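BCL2-like 10 (Danio rerio, PDB 6FBX) acts as a pro-survival member of the Bcl-2 family that restrains apoptosis by binding the BH3 segment of pro-apoptotic partners such as Bad. Local coordinates at residues Gln12-Ala17 against Leu118-Ala123; Glu60-Cys65 against Ser103-Arg108. All coordinates share one frame; numbering follows the deposited sequence.

Contact 1 lies in the core of the all-helical bundle, where helix 2-24 meets helix 112-129; contact 2 is at the surface, about 19 Å away between centres, and joins the C-terminal part of helix 51-65 to the last turns of helix 88-107 and the residue after it. The chemistry follows the place. Residues 12-17 and 118-123 approach closely through alanines, a leucine, an isoleucine and the methyl of a threonine, whereas residues 60-65 and 103-108 stand further apart and bridge the space with a leucine, a long arginine and its salt-bridge network. The contacts share no helix, yet touch: L118 CD2 packs 4.1 Å from L105 CD1, where the successive helices 88-107 and 112-129 face each other.

Contact 1 (Gln12-Ala17 against Leu118-Ala123); sequences QTLLLA and LAETIA
L14 and A17 on helix 2-24 face A119 and A123 on helix 112-129, and the small alanines let the two backbones come close. The segment axes approach to 8.2 Å and run roughly antiparallel, at 142°, which sets L14 beside A123 and A17 beside A119. The two alanine methyls A17 CB and A119 CB point at each other across the interface, 3.9 Å apart. One turn further along, A123 CB presses against the backbone of the opposing helix, 3.7 Å from L14 N, and also touches L14 CB.

The L14 side chain leaves its helix obliquely. CG is anti to the backbone N (chi1 -177°), and from there chi2, at 62°, brings CD1 over the peptide link between A119 and E120, 3.7 Å from E120 N. The same methyl touches A119 CB and, at 3.8 Å, E120 CG; E120 itself starts away from helix 2-24, so its aliphatic part merely borders the contact at a less buried margin.

T13 brings its methyl, not its hydroxyl, to the interface. CG2 meets A123 CA at 3.6 Å and I122 CG2 at 4.0 Å, the T13 and I122 side chains crossing at about a right angle. The buried OG1 is satisfied elsewhere, by the L9 carbonyl oxygen and the indole NE1 of W140. I122 also packs on I94, F95 and T98, so helix 88-107 adjoins the same interface.

Across the two segments the packing is wholly by van der Waals contact. Close, alanine-lined antiparallel packing of this kind joins the N-terminal helix to a later helix of the chain within the helical bundle of the Bcl-2 fold.

Contact 2 (Glu60-Cys65 against Ser103-Arg108); sequences EFLDTC and SELLSR
L62 reaches from helix 51-65 to E104 and L105 on the last turns of helix 88-107 and to R108 just beyond it, closing one edge of the Bcl-2 helical bundle at its surface. Its CB lies 3.6 Å from R108 NH2. Beyond CG the chain forks: CD1 touches the aliphatic CG of E104 at 3.5 Å and also sits over one face of the R108 guanidinium, displaced toward the rim, while CD2 meets L105 CD2 at 3.8 Å. An alanine in place of L62 would probably open a gap between the helices, leaving E104 CG, L105 CD2 and that guanidinium face without their leucine methyls.

The polar half of the contact is a network of D63, R108 and E104. R108 extends from CG to NE, carrying its guanidinium across to D63, whose carboxylate plane is turned 22° from it. A single oxygen, OD2, takes both bonds, from NH2 at 3.2 Å, which meets it from above the carboxylate plane, and weakly from NH1. The two acids, flanking one arginine, are likely to have their negative charges partly balanced by it. Nearby, E60 forms a salt bridge with a basic side chain of the bound peptide, and C65 is tied to C72 by a disulfide. From the last helical turn E104 steadies R108: NE donates to the anti lone pair of E104 OE2 at 2.9 Å, N-H...O angle 155°.

Contact 1 (Gln12-Ala17 against Leu118-Ala123)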
ATOM      1  N   GLN A  12      -8.272  -6.753  -9.217  1.00 25.35           N
ATOM      2  CA  GLN A  12      -6.965  -6.424  -9.778  1.00 23.49           C
ATOM      3  C   GLN A  12      -6.021  -5.915  -8.697  1.00 22.57           C
ATOM      4  O   GLN A  12      -4.835  -6.274  -8.672  1.00 25.19           O
ATOM      5  CB  GLN A  12      -7.106  -5.378 -10.885  1.00 23.22           C
ATOM      6  CG  GLN A  12      -7.892  -5.848 -12.094  1.00 25.50           C
ATOM      7  CD  GLN A  12      -7.173  -6.935 -12.859  1.00 29.29           C
ATOM      8  OE1 GLN A  12      -6.122  -6.699 -13.453  1.00 32.07           O
ATOM      9  NE2 GLN A  12      -7.730  -8.141 -12.840  1.00 31.07           N
ATOM     10  N   THR A  13      -6.529  -5.070  -7.799  1.00 21.93           N
ATOM     11  CA  THR A  13      -5.708  -4.538  -6.720  1.00 20.37           C
ATOM     12  C   THR A  13      -5.329  -5.630  -5.726  1.00 22.37           C
ATOM     13  O   THR A  13      -4.196  -5.661  -5.233  1.00 22.68           O
ATOM     14  CB  THR A  13      -6.452  -3.403  -6.013  1.00 20.99           C
ATOM     15  OG1 THR A  13      -6.809  -2.396  -6.971  1.00 23.34           O
ATOM     16  CG2 THR A  13      -5.590  -2.777  -4.924  1.00 21.34           C
ATOM     17  N   LEU A  14      -6.263  -6.534  -5.419  1.00 23.41           N
ATOM     18  CA  LEU A  14      -5.968  -7.613  -4.484  1.00 23.25           C
ATOM     19  C   LEU A  14      -4.816  -8.471  -4.989  1.00 24.93           C
ATOM     20  O   LEU A  14      -3.885  -8.787  -4.240  1.00 25.63           O
ATOM     21  CB  LEU A  14      -7.220  -8.465  -4.260  1.00 24.52           C
ATOM     22  CG  LEU A  14      -7.096  -9.612  -3.253  1.00 28.58           C
ATOM     23  CD1 LEU A  14      -6.784  -9.089  -1.855  1.00 31.99           C
ATOM     24  CD2 LEU A  14      -8.363 -10.442  -3.243  1.00 30.24           C
ATOM     25  N   LEU A  15      -4.865  -8.864  -6.265  1.00 24.06           N
ATOM     26  CA  LEU A  15      -3.769  -9.637  -6.841  1.00 26.79           C
ATOM     27  C   LEU A  15      -2.448  -8.893  -6.711  1.00 25.25           C
ATOM     28  O   LEU A  15      -1.417  -9.489  -6.376  1.00 25.08           O
ATOM     29  CB  LEU A  15      -4.061  -9.948  -8.311  1.00 30.89           C
ATOM     30  CG  LEU A  15      -5.256 -10.864  -8.594  1.00 37.91           C
ATOM     31  CD1 LEU A  15      -5.589 -10.868 -10.080  1.00 39.91           C
ATOM     32  CD2 LEU A  15      -4.979 -12.279  -8.111  1.00 42.46           C
ATOM     33  N   LEU A  16      -2.462  -7.586  -6.969  1.00 22.25           N
ATOM     34  CA  LEU A  16      -1.242  -6.792  -6.885  1.00 22.54           C
ATOM     35  C   LEU A  16      -0.737  -6.715  -5.449  1.00 22.62           C
ATOM     36  O   LEU A  16       0.455  -6.915  -5.184  1.00 22.69           O
ATOM     37  CB  LEU A  16      -1.503  -5.393  -7.442  1.00 24.93           C
ATOM     38  CG  LEU A  16      -0.278  -4.543  -7.763  1.00 29.83           C
ATOM     39  CD1 LEU A  16       0.496  -5.143  -8.925  1.00 32.93           C
ATOM     40  CD2 LEU A  16      -0.704  -3.115  -8.078  1.00 31.96           C
ATOM     41  N   ALA A  17      -1.637  -6.433  -4.508  1.00 20.51           N
ATOM     42  CA  ALA A  17      -1.248  -6.364  -3.103  1.00 20.51           C
ATOM     43  C   ALA A  17      -0.766  -7.716  -2.596  1.00 22.43           C
ATOM     44  O   ALA A  17       0.230  -7.795  -1.866  1.00 24.53           O
ATOM     45  CB  ALA A  17      -2.424  -5.870  -2.261  1.00 19.93           C
ATOM     46  N   LEU A 118      -4.555  -7.535   5.251  1.00 26.65           N
ATOM     47  CA  LEU A 118      -4.011  -6.248   4.831  1.00 24.77           C
ATOM     48  C   LEU A 118      -4.164  -6.056   3.328  1.00 23.86           C
ATOM     49  O   LEU A 118      -4.487  -4.956   2.867  1.00 25.18           O
ATOM     50  CB  LEU A 118      -2.545  -6.134   5.244  1.00 30.23           C
ATOM     51  CG  LEU A 118      -2.287  -5.687   6.690  1.00 39.82           C
ATOM     52  CD1 LEU A 118      -3.189  -6.399   7.679  1.00 51.18           C
ATOM     53  CD2 LEU A 118      -0.825  -5.903   7.049  1.00 37.94           C
ATOM     54  N   ALA A 119      -3.940  -7.114   2.549  1.00 23.72           N
ATOM     55  CA  ALA A 119      -4.126  -7.021   1.105  1.00 25.48           C
ATOM     56  C   ALA A 119      -5.568  -6.674   0.760  1.00 25.93           C
ATOM     57  O   ALA A 119      -5.825  -5.839  -0.118  1.00 25.02           O
ATOM     58  CB  ALA A 119      -3.723  -8.338   0.439  1.00 26.20           C
ATOM     59  N   GLU A 120      -6.523  -7.312   1.436  1.00 26.41           N
ATOM     60  CA  GLU A 120      -7.930  -7.026   1.183  1.00 28.26           C
ATOM     61  C   GLU A 120      -8.286  -5.602   1.586  1.00 27.69           C
ATOM     62  O   GLU A 120      -9.125  -4.967   0.937  1.00 27.69           O
ATOM     63  CB  GLU A 120      -8.807  -8.029   1.934  1.00 31.13           C
ATOM     64  CG  GLU A 120      -8.666  -9.455   1.431  1.00 37.85           C
ATOM     65  CD  GLU A 120      -9.470 -10.447   2.245  1.00 48.12           C
ATOM     66  OE1 GLU A 120     -10.254 -11.211   1.643  1.00 55.30           O
ATOM     67  OE2 GLU A 120      -9.326 -10.459   3.486  1.00 51.97           O
ATOM     68  N   THR A 121      -7.662  -5.084   2.646  1.00 28.10           N
ATOM     69  CA  THR A 121      -7.918  -3.709   3.059  1.00 27.20           C
ATOM     70  C   THR A 121      -7.464  -2.720   1.992  1.00 24.19           C
ATOM     71  O   THR A 121      -8.187  -1.768   1.670  1.00 23.46           O
ATOM     72  CB  THR A 121      -7.225  -3.433   4.393  1.00 28.97           C
ATOM     73  OG1 THR A 121      -7.770  -4.304   5.391  1.00 29.72           O
ATOM     74  CG2 THR A 121      -7.422  -1.989   4.829  1.00 30.20           C
ATOM     75  N   ILE A 122      -6.270  -2.926   1.429  1.00 21.86           N
ATOM     76  CA  ILE A 122      -5.816  -2.083   0.325  1.00 22.38           C
ATOM     77  C   ILE A 122      -6.781  -2.193  -0.847  1.00 21.55           C
ATOM     78  O   ILE A 122      -7.183  -1.188  -1.443  1.00 22.94           O
ATOM     79  CB  ILE A 122      -4.385  -2.464  -0.097  1.00 23.34           C
ATOM     80  CG1 ILE A 122      -3.378  -2.079   0.990  1.00 24.68           C
ATOM     81  CG2 ILE A 122      -4.015  -1.788  -1.424  1.00 25.47           C
ATOM     82  CD1 ILE A 122      -1.977  -2.611   0.741  1.00 26.83           C
ATOM     83  N   ALA A 123      -7.151  -3.425  -1.202  1.00 20.48           N
ATOM     84  CA  ALA A 123      -8.023  -3.643  -2.352  1.00 23.17           C
ATOM     85  C   ALA A 123      -9.370  -2.956  -2.162  1.00 25.07           C
ATOM     86  O   ALA A 123      -9.881  -2.305  -3.080  1.00 25.77           O
ATOM     87  CB  ALA A 123      -8.208  -5.144  -2.584  1.00 24.03           C
TER

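Contact 2 (Glu60-Cys65 against Ser103-Arg108)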
ATOM      1  N   GLU A  60       5.916   1.197  15.620  1.00 28.42           N
ATOM      2  CA  GLU A  60       5.011   2.065  16.372  1.00 32.64           C
ATOM      3  C   GLU A  60       3.558   1.712  16.078  1.00 28.03           C
ATOM      4  O   GLU A  60       2.746   1.539  16.995  1.00 29.84           O
ATOM      5  CB  GLU A  60       5.267   3.535  16.030  1.00 43.52           C
ATOM      6  CG  GLU A  60       6.491   4.154  16.678  1.00 58.99           C
ATOM      7  CD  GLU A  60       6.578   5.647  16.418  1.00 74.19           C
ATOM      8  OE1 GLU A  60       7.008   6.038  15.312  1.00 78.68           O
ATOM      9  OE2 GLU A  60       6.197   6.429  17.314  1.00 80.97           O
ATOM     10  N   PHE A  61       3.217   1.621  14.790  1.00 27.75           N
ATOM     11  CA  PHE A  61       1.865   1.281  14.359  1.00 26.63           C
ATOM     12  C   PHE A  61       1.368   0.014  15.048  1.00 31.19           C
ATOM     13  O   PHE A  61       0.317   0.013  15.701  1.00 30.85           O
ATOM     14  CB  PHE A  61       1.862   1.125  12.833  1.00 27.20           C
ATOM     15  CG  PHE A  61       0.559   0.636  12.252  1.00 27.97           C
ATOM     16  CD1 PHE A  61      -0.313   1.519  11.644  1.00 26.67           C
ATOM     17  CD2 PHE A  61       0.227  -0.706  12.286  1.00 30.99           C
ATOM     18  CE1 PHE A  61      -1.498   1.074  11.093  1.00 27.06           C
ATOM     19  CE2 PHE A  61      -0.960  -1.157  11.741  1.00 32.39           C
ATOM     20  CZ  PHE A  61      -1.823  -0.266  11.143  1.00 29.38           C
ATOM     21  N   LEU A  62       2.120  -1.081  14.915  1.00 31.84           N
ATOM     22  CA  LEU A  62       1.659  -2.353  15.460  1.00 36.18           C
ATOM     23  C   LEU A  62       1.594  -2.330  16.981  1.00 39.51           C
ATOM     24  O   LEU A  62       0.802  -3.072  17.573  1.00 44.37           O
ATOM     25  CB  LEU A  62       2.565  -3.490  14.985  1.00 38.61           C
ATOM     26  CG  LEU A  62       2.468  -3.840  13.499  1.00 42.06           C
ATOM     27  CD1 LEU A  62       3.498  -4.899  13.138  1.00 43.61           C
ATOM     28  CD2 LEU A  62       1.067  -4.317  13.124  1.00 44.37           C
ATOM     29  N   ASP A  63       2.404  -1.491  17.631  1.00 37.97           N
ATOM     30  CA  ASP A  63       2.386  -1.421  19.086  1.00 41.44           C
ATOM     31  C   ASP A  63       1.271  -0.530  19.623  1.00 39.35           C
ATOM     32  O   ASP A  63       0.902  -0.670  20.795  1.00 42.39           O
ATOM     33  CB  ASP A  63       3.733  -0.924  19.614  1.00 47.29           C
ATOM     34  CG  ASP A  63       4.854  -1.922  19.382  1.00 52.94           C
ATOM     35  OD1 ASP A  63       6.014  -1.491  19.209  1.00 54.88           O
ATOM     36  OD2 ASP A  63       4.571  -3.137  19.352  1.00 55.44           O
ATOM     37  N   THR A  64       0.734   0.379  18.806  1.00 34.40           N
ATOM     38  CA  THR A  64      -0.365   1.237  19.234  1.00 34.59           C
ATOM     39  C   THR A  64      -1.713   0.806  18.672  1.00 31.96           C
ATOM     40  O   THR A  64      -2.748   1.267  19.169  1.00 36.56           O
ATOM     41  CB  THR A  64      -0.104   2.696  18.828  1.00 38.62           C
ATOM     42  OG1 THR A  64      -0.112   2.817  17.400  1.00 38.00           O
ATOM     43  CG2 THR A  64       1.236   3.175  19.371  1.00 41.45           C
ATOM     44  N   CYS A  65      -1.733  -0.071  17.669  1.00 32.40           N
ATOM     45  CA  CYS A  65      -2.992  -0.436  17.029  1.00 40.14           C
ATOM     46  C   CYS A  65      -3.773  -1.440  17.863  1.00 53.05           C
ATOM     47  O   CYS A  65      -4.944  -1.209  18.190  1.00 67.29           O
ATOM     48  CB  CYS A  65      -2.736  -1.001  15.636  1.00 36.93           C
ATOM     49  SG  CYS A  65      -4.230  -1.685  14.893  1.00 38.14           S
ATOM     50  N   SER A 103       5.906  -7.926   6.841  1.00 30.41           N
ATOM     51  CA  SER A 103       7.162  -8.562   7.226  1.00 33.53           C
ATOM     52  C   SER A 103       7.356  -8.522   8.737  1.00 29.84           C
ATOM     53  O   SER A 103       7.872  -9.478   9.330  1.00 31.74           O
ATOM     54  CB  SER A 103       8.333  -7.878   6.522  1.00 41.20           C
ATOM     55  OG  SER A 103       8.165  -7.908   5.116  1.00 49.56           O
ATOM     56  N   GLU A 104       6.954  -7.422   9.376  1.00 26.41           N
ATOM     57  CA  GLU A 104       7.092  -7.318  10.826  1.00 28.37           C
ATOM     58  C   GLU A 104       6.158  -8.295  11.532  1.00 28.82           C
ATOM     59  O   GLU A 104       6.545  -8.926  12.523  1.00 29.83           O
ATOM     60  CB  GLU A 104       6.822  -5.879  11.273  1.00 28.69           C
ATOM     61  CG  GLU A 104       6.882  -5.649  12.778  1.00 30.87           C
ATOM     62  CD  GLU A 104       8.285  -5.752  13.337  1.00 34.50           C
ATOM     63  OE1 GLU A 104       9.246  -5.495  12.582  1.00 35.99           O
ATOM     64  OE2 GLU A 104       8.427  -6.080  14.536  1.00 35.59           O
ATOM     65  N   LEU A 105       4.926  -8.441  11.035  1.00 28.35           N
ATOM     66  CA  LEU A 105       3.998  -9.391  11.641  1.00 29.81           C
ATOM     67  C   LEU A 105       4.529 -10.816  11.539  1.00 33.58           C
ATOM     68  O   LEU A 105       4.409 -11.602  12.486  1.00 35.94           O
ATOM     69  CB  LEU A 105       2.623  -9.273  10.982  1.00 28.71           C
ATOM     70  CG  LEU A 105       1.857  -7.994  11.327  1.00 30.21           C
ATOM     71  CD1 LEU A 105       0.718  -7.751  10.343  1.00 30.01           C
ATOM     72  CD2 LEU A 105       1.323  -8.069  12.750  1.00 32.92           C
ATOM     73  N   LEU A 106       5.124 -11.171  10.397  1.00 35.53           N
ATOM     74  CA  LEU A 106       5.755 -12.480  10.272  1.00 42.81           C
ATOM     75  C   LEU A 106       6.913 -12.628  11.250  1.00 38.67           C
ATOM     76  O   LEU A 106       7.068 -13.677  11.885  1.00 40.12           O
ATOM     77  CB  LEU A 106       6.232 -12.698   8.835  1.00 55.74           C
ATOM     78  CG  LEU A 106       5.225 -13.369   7.897  1.00 70.78           C
ATOM     79  CD1 LEU A 106       3.895 -12.631   7.889  1.00 74.88           C
ATOM     80  CD2 LEU A 106       5.789 -13.468   6.487  1.00 77.06           C
ATOM     81  N   SER A 107       7.740 -11.587  11.386  1.00 36.75           N
ATOM     82  CA  SER A 107       8.839 -11.640  12.344  1.00 38.84           C
ATOM     83  C   SER A 107       8.337 -11.886  13.759  1.00 38.51           C
ATOM     84  O   SER A 107       9.039 -12.500  14.569  1.00 40.93           O
ATOM     85  CB  SER A 107       9.648 -10.343  12.295  1.00 41.14           C
ATOM     86  OG  SER A 107      10.385 -10.245  11.091  1.00 43.68           O
ATOM     87  N   ARG A 108       7.133 -11.419  14.073  1.00 35.36           N
ATOM     88  CA  ARG A 108       6.557 -11.574  15.401  1.00 36.95           C
ATOM     89  C   ARG A 108       5.829 -12.899  15.583  1.00 41.10           C
ATOM     90  O   ARG A 108       5.218 -13.112  16.633  1.00 42.18           O
ATOM     91  CB  ARG A 108       5.604 -10.409  15.686  1.00 35.35           C
ATOM     92  CG  ARG A 108       6.311  -9.063  15.699  1.00 36.64           C
ATOM     93  CD  ARG A 108       5.367  -7.907  15.963  1.00 38.61           C
ATOM     94  NE  ARG A 108       6.111  -6.664  16.155  1.00 41.24           N
ATOM     95  CZ  ARG A 108       5.641  -5.589  16.781  1.00 42.28           C
ATOM     96  NH1 ARG A 108       6.405  -4.511  16.904  1.00 40.59           N
ATOM     97  NH2 ARG A 108       4.414  -5.588  17.292  1.00 45.51           N
TER